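Local coordinates for uncharacterized protein AF_1796 (Archaeoglobus fulgidus, PDB 1VIM) that is of unknown function but, as a SIS-family protein of the PHI subfamily, probably binds a carbohydrate derivative and may act as an isomerase, at residues T75-V78 and T84-I87; K63-R68 and I168-L173; M70-T75 and K181-K186. One frame throughout, in Å; residues are numbered along the deposited sequence.

Contact 1 of 3, residues T75-V78 and T84-I87. With FMT (formic acid), chain G.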
loop_
_atom_site.group_PDB
_atom_site.type_symbol
_atom_site.label_atom_id
_atom_site.label_comp_id
_atom_site.label_asym_id
_atom_site.label_seq_id
_atom_site.Cartn_x
_atom_site.Cartn_y
_atom_site.Cartn_z
ATOM N N THR A 75 13.594 0.789 15.609
ATOM C CA THR A 75 13.831 0.520 14.204
ATOM C C THR A 75 12.863 -0.597 13.809
ATOM O O THR A 75 12.957 -1.730 14.287
ATOM C CB THR A 75 15.271 0.069 13.978
ATOM O OG1 THR A 75 16.137 1.152 14.359
ATOM C CG2 THR A 75 15.538 -0.137 12.507
ATOM N N VAL A 76 11.920 -0.255 12.945
ATOM C CA VAL A 76 10.788 -1.140 12.681
ATOM C C VAL A 76 10.422 -1.102 11.203
ATOM O O VAL A 76 10.552 -0.083 10.541
ATOM C CB VAL A 76 9.578 -0.789 13.594
ATOM C CG1 VAL A 76 9.165 0.650 13.440
ATOM C CG2 VAL A 76 8.404 -1.738 13.406
ATOM N N TYR A 77 9.913 -2.231 10.718
ATOM C CA TYR A 77 9.510 -2.377 9.309
ATOM C C TYR A 77 8.274 -3.223 9.226
ATOM O O TYR A 77 8.004 -4.052 10.089
ATOM C CB TYR A 77 10.602 -3.079 8.503
ATOM C CG TYR A 77 11.949 -2.458 8.664
ATOM C CD1 TYR A 77 12.273 -1.276 8.017
ATOM C CD2 TYR A 77 12.914 -3.080 9.484
ATOM C CE1 TYR A 77 13.607 -0.714 8.219
ATOM C CE2 TYR A 77 14.164 -2.545 9.666
ATOM C CZ TYR A 77 14.483 -1.396 9.064
ATOM O OH TYR A 77 15.801 -1.004 9.306
ATOM N N VAL A 78 7.576 -3.050 8.106
ATOM C CA VAL A 78 6.443 -3.913 7.757
ATOM C C VAL A 78 6.888 -4.870 6.651
ATOM O O VAL A 78 7.394 -4.439 5.596
ATOM C CB VAL A 78 5.290 -3.062 7.219
ATOM C CG1 VAL A 78 4.083 -3.949 6.844
ATOM C CG2 VAL A 78 4.874 -2.033 8.236
ATOM N N THR A 84 11.753 -2.002 3.533
ATOM C CA THR A 84 12.083 -3.081 4.458
ATOM C C THR A 84 13.318 -3.836 3.991
ATOM O O THR A 84 13.334 -4.369 2.881
ATOM C CB THR A 84 10.898 -4.016 4.533
ATOM O OG1 THR A 84 9.794 -3.250 5.063
ATOM C CG2 THR A 84 11.163 -5.199 5.499
ATOM N N PRO A 85 14.351 -3.911 4.825
ATOM C CA PRO A 85 15.564 -4.625 4.433
ATOM C C PRO A 85 15.505 -6.108 4.818
ATOM O O PRO A 85 14.512 -6.573 5.389
ATOM C CB PRO A 85 16.627 -3.907 5.265
ATOM C CG PRO A 85 15.922 -3.673 6.611
ATOM C CD PRO A 85 14.479 -3.280 6.155
ATOM N N ARG A 86 16.586 -6.819 4.485
ATOM C CA ARG A 86 16.738 -8.222 4.854
ATOM C C ARG A 86 16.505 -8.466 6.349
ATOM O O ARG A 86 17.155 -7.851 7.204
ATOM C CB ARG A 86 18.183 -8.624 4.501
ATOM C CG ARG A 86 18.520 -10.021 4.891
ATOM C CD ARG A 86 19.991 -10.383 4.675
ATOM N NE ARG A 86 20.291 -10.508 3.250
ATOM C CZ ARG A 86 20.107 -11.618 2.534
ATOM N NH1 ARG A 86 19.607 -12.710 3.088
ATOM N NH2 ARG A 86 20.405 -11.623 1.242
ATOM N N ILE A 87 15.624 -9.392 6.676
ATOM C CA ILE A 87 15.501 -9.802 8.076
ATOM C C ILE A 87 16.671 -10.744 8.457
ATOM O O ILE A 87 17.165 -11.514 7.625
ATOM C CB ILE A 87 14.124 -10.463 8.335
ATOM C CG1 ILE A 87 13.818 -10.509 9.842
ATOM C CG2 ILE A 87 14.043 -11.859 7.661
ATOM C CD1 ILE A 87 12.383 -10.962 10.173
HETATM C C FMT G . 12.749 -9.467 4.622
HETATM O O1 FMT G . 13.792 -10.115 4.515
HETATM O O2 FMT G . 11.756 -9.573 3.884
HETATM O O HOH W 1 8.614 -1.007 6.409
#
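CD of P85 points into one face of the Y77 ring, 3.3 Å from the ring centroid and only 7° off its normal, a close CH-pi contact. CG of Y77 is anti to its carbonyl carbon (chi1 -52°), which turns that ring face to P85, and the two side chains cross at about a right angle. Both residues are only partly buried. Beside this CH-pi contact, T84 grips the strand through its hydroxyl. OG1 of T84 donates to the carbonyl O of V78 at 2.7 Å, coming from above the carbonyl plane, while CG2 of T84 rests against CB of Y77.

The end at V78 and T84 is the looser one: a water donates to OG1 of T84 and accepts from N of V78, filling in between strand and loop. N of I87 binds O1 of a formic acid, probably from the crystallisation liquor, at 2.9 Å; N of V194 and of L195 of the second subunit hold the same molecule. Strand 76-78 is an outermost strand of this chain's parallel sheet. It pairs with strand 50-53, V76 and V78 pack on helix 56-71, and the loop carrying P85 turns to the second subunit.

Contact 2 of 3, residues K63-R68 and I168-L173; sequences KAFAMR and IFLDAL
F65 lays one ring face against L170, whose methyl CD2 stands 3.8 Å from the ring centroid and 3° off the normal, a CH-pi contact over the middle of the ring. The phenylalanine reaches that far because its CG is anti to the backbone N (chi1 -180°), which sends the ring from helix 56-71 toward helix 160-181. L170 answers with CG anti to its carbonyl carbon; its chi2 of 167° sets CD1 anti to CA, beside CB of F65, and leaves CD2 as the branch over the ring centre. CB of L170 lies 3.8 Å from CD1 of F65. The side chains of F65 and L170 cross at about a right angle. One turn on, L173 brings CD2 to 3.9 Å from CZ of F65, approaching the far end of the ring obliquely.

Both helices belong to the SIS fold, an alpha/beta domain with a parallel sheet, and helix 56-71 also carries A66 against strand 76-78 of that sheet. With an alanine at F65, the L170 and L173 methyls would probably lose the ring they pack on and a gap would open between the helices.

Beyond this apolar patch, a water accepts from NE of R68, in the guanidinium plane, and donates to OD1 of D171; NE of R68 and OD1 of D171 are 4.9 Å apart. OD1 of D171 also forms a salt bridge with R57 of the third subunit.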
loop_
_atom_site.group_PDB
_atom_site.type_symbol
_atom_site.label_atom_id
_atom_site.label_comp_id
_atom_site.label_asym_id
_atom_site.label_seq_id
_atom_site.Cartn_x
_atom_site.Cartn_y
_atom_site.Cartn_z
ATOM N N LYS A 63 0.335 -2.626 10.745
ATOM C CA LYS A 63 0.836 -1.319 10.316
ATOM C C LYS A 63 0.617 -0.249 11.377
ATOM O O LYS A 63 1.513 0.543 11.675
ATOM C CB LYS A 63 0.257 -0.891 8.972
ATOM C CG LYS A 63 0.839 -1.624 7.787
ATOM C CD LYS A 63 0.194 -1.157 6.482
ATOM C CE LYS A 63 1.131 -1.585 5.349
ATOM N NZ LYS A 63 0.743 -0.943 4.053
ATOM N N ALA A 64 -0.561 -0.243 12.007
ATOM C CA ALA A 64 -0.812 0.739 13.054
ATOM C C ALA A 64 0.176 0.577 14.199
ATOM O O ALA A 64 0.698 1.582 14.720
ATOM C CB ALA A 64 -2.219 0.610 13.577
ATOM N N PHE A 65 0.456 -0.671 14.580
ATOM C CA PHE A 65 1.401 -0.936 15.642
ATOM C C PHE A 65 2.814 -0.550 15.222
ATOM O O PHE A 65 3.561 0.092 16.009
ATOM C CB PHE A 65 1.300 -2.403 16.010
ATOM C CG PHE A 65 2.233 -2.832 17.129
ATOM C CD1 PHE A 65 2.266 -2.158 18.335
ATOM C CD2 PHE A 65 3.015 -3.958 16.963
ATOM C CE1 PHE A 65 3.103 -2.596 19.362
ATOM C CE2 PHE A 65 3.866 -4.406 18.013
ATOM C CZ PHE A 65 3.893 -3.698 19.200
ATOM N N ALA A 66 3.205 -0.920 14.001
ATOM C CA ALA A 66 4.569 -0.576 13.538
ATOM C C ALA A 66 4.779 0.952 13.547
ATOM O O ALA A 66 5.837 1.461 13.938
ATOM C CB ALA A 66 4.834 -1.142 12.148
ATOM N N MET A 67 3.761 1.701 13.129
ATOM C CA MET A 67 3.885 3.140 13.093
ATOM C C MET A 67 4.146 3.668 14.519
ATOM O O MET A 67 5.010 4.501 14.736
ATOM C CB MET A 67 2.624 3.764 12.508
ATOM C CG MET A 67 2.724 5.292 12.419
ATOM S SD MET A 67 1.253 6.118 11.889
ATOM C CE MET A 67 1.235 5.757 10.111
ATOM N N ARG A 68 3.416 3.153 15.508
ATOM C CA ARG A 68 3.650 3.568 16.892
ATOM C C ARG A 68 5.018 3.148 17.404
ATOM O O ARG A 68 5.661 3.915 18.153
ATOM C CB ARG A 68 2.586 2.981 17.806
ATOM C CG ARG A 68 1.402 3.830 17.895
ATOM C CD ARG A 68 1.594 5.139 18.757
ATOM N NE ARG A 68 0.282 5.720 18.755
ATOM C CZ ARG A 68 -0.182 6.508 17.823
ATOM N NH1 ARG A 68 0.632 6.979 16.871
ATOM N NH2 ARG A 68 -1.464 6.864 17.852
ATOM N N ILE A 168 -6.618 -2.947 20.419
ATOM C CA ILE A 168 -6.676 -2.297 21.725
ATOM C C ILE A 168 -5.513 -2.776 22.600
ATOM O O ILE A 168 -4.845 -1.974 23.273
ATOM C CB ILE A 168 -8.038 -2.610 22.384
ATOM C CG1 ILE A 168 -9.135 -1.806 21.689
ATOM C CG2 ILE A 168 -8.001 -2.263 23.877
ATOM C CD1 ILE A 168 -10.539 -2.332 21.945
ATOM N N PHE A 169 -5.233 -4.084 22.577
ATOM C CA PHE A 169 -4.076 -4.619 23.267
ATOM C C PHE A 169 -2.769 -3.953 22.838
ATOM O O PHE A 169 -1.929 -3.596 23.676
ATOM C CB PHE A 169 -3.952 -6.139 23.094
ATOM C CG PHE A 169 -2.619 -6.651 23.513
ATOM C CD1 PHE A 169 -2.258 -6.655 24.863
ATOM C CD2 PHE A 169 -1.684 -7.017 22.558
ATOM C CE1 PHE A 169 -0.987 -7.070 25.223
ATOM C CE2 PHE A 169 -0.429 -7.451 22.920
ATOM C CZ PHE A 169 -0.075 -7.467 24.251
ATOM N N LEU A 170 -2.555 -3.830 21.527
ATOM C CA LEU A 170 -1.280 -3.254 21.041
ATOM C C LEU A 170 -1.154 -1.780 21.448
ATOM O O LEU A 170 -0.049 -1.317 21.766
ATOM C CB LEU A 170 -1.146 -3.467 19.537
ATOM C CG LEU A 170 -0.941 -4.957 19.206
ATOM C CD1 LEU A 170 -1.116 -5.230 17.705
ATOM C CD2 LEU A 170 0.403 -5.456 19.672
ATOM N N ASP A 171 -2.271 -1.048 21.463
ATOM C CA ASP A 171 -2.222 0.331 21.956
ATOM C C ASP A 171 -1.975 0.366 23.472
ATOM O O ASP A 171 -1.256 1.249 23.969
ATOM C CB ASP A 171 -3.500 1.096 21.650
ATOM C CG ASP A 171 -3.607 1.509 20.226
ATOM O OD1 ASP A 171 -2.585 1.804 19.579
ATOM O OD2 ASP A 171 -4.730 1.587 19.693
ATOM N N ALA A 172 -2.483 -0.624 24.198
ATOM C CA ALA A 172 -2.183 -0.744 25.633
ATOM C C ALA A 172 -0.702 -1.032 25.866
ATOM O O ALA A 172 -0.080 -0.499 26.816
ATOM C CB ALA A 172 -3.036 -1.823 26.278
ATOM N N LEU A 173 -0.129 -1.884 25.018
ATOM C CA LEU A 173 1.276 -2.216 25.095
ATOM C C LEU A 173 2.122 -0.957 24.849
ATOM O O LEU A 173 3.128 -0.738 25.535
ATOM C CB LEU A 173 1.594 -3.336 24.088
ATOM C CG LEU A 173 2.997 -3.900 24.149
ATOM C CD1 LEU A 173 3.084 -4.800 25.359
ATOM C CD2 LEU A 173 3.203 -4.732 22.897
HETATM O O HOH W 2 -0.855 3.913 20.668
#

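Contact 3 of 3, residues M70-T75 and K181-K186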
loop_
_atom_site.group_PDB
_atom_site.type_symbol
_atom_site.label_atom_id
_atom_site.label_comp_id
_atom_site.label_asym_id
_atom_site.label_seq_id
_atom_site.Cartn_x
_atom_site.Cartn_y
_atom_site.Cartn_z
ATOM N N MET A 70 7.618 3.006 15.646
ATOM C CA MET A 70 8.497 4.006 15.052
ATOM C C MET A 70 8.441 5.296 15.887
ATOM O O MET A 70 9.476 5.894 16.208
ATOM C CB MET A 70 8.155 4.212 13.569
ATOM C CG MET A 70 9.026 5.291 12.882
ATOM S SD MET A 70 8.474 6.977 13.103
ATOM C CE MET A 70 6.908 6.961 12.113
ATOM N N HIS A 71 7.246 5.703 16.279
ATOM C CA HIS A 71 7.087 6.887 17.134
ATOM C C HIS A 71 7.853 6.776 18.437
ATOM O O HIS A 71 8.358 7.801 18.915
ATOM C CB HIS A 71 5.615 7.189 17.433
ATOM C CG HIS A 71 4.811 7.513 16.208
ATOM N ND1 HIS A 71 3.438 7.409 16.163
ATOM C CD2 HIS A 71 5.191 7.942 14.974
ATOM C CE1 HIS A 71 3.010 7.743 14.953
ATOM N NE2 HIS A 71 4.057 8.052 14.208
ATOM N N LEU A 72 7.933 5.570 18.990
ATOM C CA LEU A 72 8.647 5.304 20.241
ATOM C C LEU A 72 10.164 5.253 20.068
ATOM O O LEU A 72 10.901 5.156 21.083
ATOM C CB LEU A 72 8.151 3.989 20.859
ATOM C CG LEU A 72 6.681 3.964 21.291
ATOM C CD1 LEU A 72 6.292 2.548 21.713
ATOM C CD2 LEU A 72 6.456 4.901 22.425
ATOM N N GLY A 73 10.631 5.276 18.819
ATOM C CA GLY A 73 12.061 5.312 18.536
ATOM C C GLY A 73 12.680 3.979 18.174
ATOM O O GLY A 73 13.903 3.896 18.038
ATOM N N TYR A 74 11.858 2.945 17.958
ATOM C CA TYR A 74 12.403 1.665 17.509
ATOM C C TYR A 74 12.712 1.689 16.017
ATOM O O TYR A 74 12.113 2.468 15.245
ATOM C CB TYR A 74 11.429 0.506 17.784
ATOM C CG TYR A 74 11.215 0.213 19.252
ATOM C CD1 TYR A 74 12.152 -0.520 19.966
ATOM C CD2 TYR A 74 10.089 0.676 19.920
ATOM C CE1 TYR A 74 11.977 -0.783 21.319
ATOM C CE2 TYR A 74 9.890 0.407 21.282
ATOM C CZ TYR A 74 10.840 -0.323 21.963
ATOM O OH TYR A 74 10.650 -0.601 23.300
ATOM N N THR A 75 13.594 0.789 15.609
ATOM C CA THR A 75 13.831 0.520 14.204
ATOM C C THR A 75 12.863 -0.597 13.809
ATOM O O THR A 75 12.957 -1.730 14.287
ATOM C CB THR A 75 15.271 0.069 13.978
ATOM O OG1 THR A 75 16.137 1.152 14.359
ATOM C CG2 THR A 75 15.538 -0.137 12.507
ATOM N N LYS A 181 9.821 3.673 29.426
ATOM C CA LYS A 181 10.906 4.394 28.777
ATOM C C LYS A 181 10.855 5.889 29.094
ATOM O O LYS A 181 11.678 6.670 28.592
ATOM C CB LYS A 181 10.834 4.158 27.265
ATOM C CG LYS A 181 11.255 2.763 26.841
ATOM C CD LYS A 181 11.093 2.600 25.334
ATOM C CE LYS A 181 12.370 2.978 24.572
ATOM N NZ LYS A 181 12.155 3.137 23.097
ATOM N N HIS A 182 9.897 6.270 29.936
ATOM C CA HIS A 182 9.646 7.665 30.318
ATOM C C HIS A 182 9.467 8.571 29.105
ATOM O O HIS A 182 10.016 9.664 29.026
ATOM C CB HIS A 182 10.751 8.174 31.252
ATOM C CG HIS A 182 10.994 7.272 32.422
ATOM N ND1 HIS A 182 12.018 6.352 32.450
ATOM C CD2 HIS A 182 10.318 7.118 33.585
ATOM C CE1 HIS A 182 11.980 5.685 33.590
ATOM N NE2 HIS A 182 10.957 6.132 34.299
ATOM N N LEU A 183 8.694 8.070 28.140
ATOM C CA LEU A 183 8.368 8.822 26.947
ATOM C C LEU A 183 7.018 9.479 27.122
ATOM O O LEU A 183 6.141 8.924 27.781
ATOM C CB LEU A 183 8.335 7.899 25.726
ATOM C CG LEU A 183 9.679 7.289 25.330
ATOM C CD1 LEU A 183 9.446 6.179 24.292
ATOM C CD2 LEU A 183 10.584 8.371 24.775
ATOM N N THR A 184 6.868 10.665 26.548
ATOM C CA THR A 184 5.623 11.416 26.622
ATOM C C THR A 184 5.041 11.556 25.229
ATOM O O THR A 184 5.709 11.270 24.233
ATOM C CB THR A 184 5.860 12.828 27.182
ATOM O OG1 THR A 184 6.655 13.582 26.251
ATOM C CG2 THR A 184 6.708 12.773 28.464
ATOM N N GLU A 185 3.814 12.043 25.150
ATOM C CA GLU A 185 3.236 12.401 23.871
ATOM C C GLU A 185 4.139 13.301 23.035
ATOM O O GLU A 185 4.252 13.127 21.821
ATOM C CB GLU A 185 1.897 13.070 24.078
ATOM C CG GLU A 185 1.179 13.330 22.776
ATOM C CD GLU A 185 -0.193 13.909 22.960
ATOM O OE1 GLU A 185 -0.325 14.955 23.663
ATOM O OE2 GLU A 185 -1.142 13.338 22.373
ATOM N N LYS A 186 4.799 14.266 23.671
ATOM C CA LYS A 186 5.636 15.189 22.915
ATOM C C LYS A 186 6.798 14.484 22.233
ATOM O O LYS A 186 7.207 14.871 21.128
ATOM C CB LYS A 186 6.134 16.318 23.817
ATOM C CG LYS A 186 5.107 17.430 23.973
#
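K181 reaches over one face of the Y74 ring, its NZ 4.2 Å from the ring centroid and 25° off the normal, a cation-pi contact displaced toward the phenol end. NZ is 3.9 Å from CZ of Y74, and CD of K181 passes 3.8 Å from OH of Y74. The lysine chain crosses the ring at a slant and bends at chi3 (91°), a turn that brings the ammonium round to the carbonyl O of L72. NZ of K181 thus lies over the aromatic face and also makes a weak hydrogen bond, 3.1 Å, to O of L72. The hydroxyl of Y74 has its own partner, a hydrogen bond to OD1 of D45, which would tend to fix the ring.

Alongside, L72, the buried partner, and L183 approach each other at a slant and touch by single methyls, CD2 of L72 lying 3.7 Å from CD1 of L183. That same CD1 touches the L72 carbonyl O that receives the lysine, so L183 closes in beside the polar pair.

Both segments turn here by Schellman motifs, at G73 after helix 56-71 and at H182 after helix 160-181. T184 then occupies the N-cap position of helix 185-191, with a weak bond from N of K186 to its OG1. L72 packs on I177 and M178 of helix 160-181 and on L188 of helix 185-191, while T75 leads directly into strand 76-78.

Overall arrangement
The three contacts follow one connection, from helix 56-71 through the turn at 70-75 into strand 76-78. Contact 2 joins the helix to helix 160-181, contact 3 ties its C-terminal end to the turn before helix 185-191, and contact 1 fastens strand 76-78, outermost within this chain, to the loop after it. Contact 1 is nested in the long loop that contact 2 closes, whereas contacts 2 and 3 alternate along the chain. Centres of contacts 2 and 3 lie about 12 Å apart; that of contact 1 is about 17 Å from contact 2 and 18 Å from contact 3. Contacts 2 and 3 thus hold the C-terminal helices against helix 56-71, which itself packs on strand 76-78, beside interfaces with two other subunits.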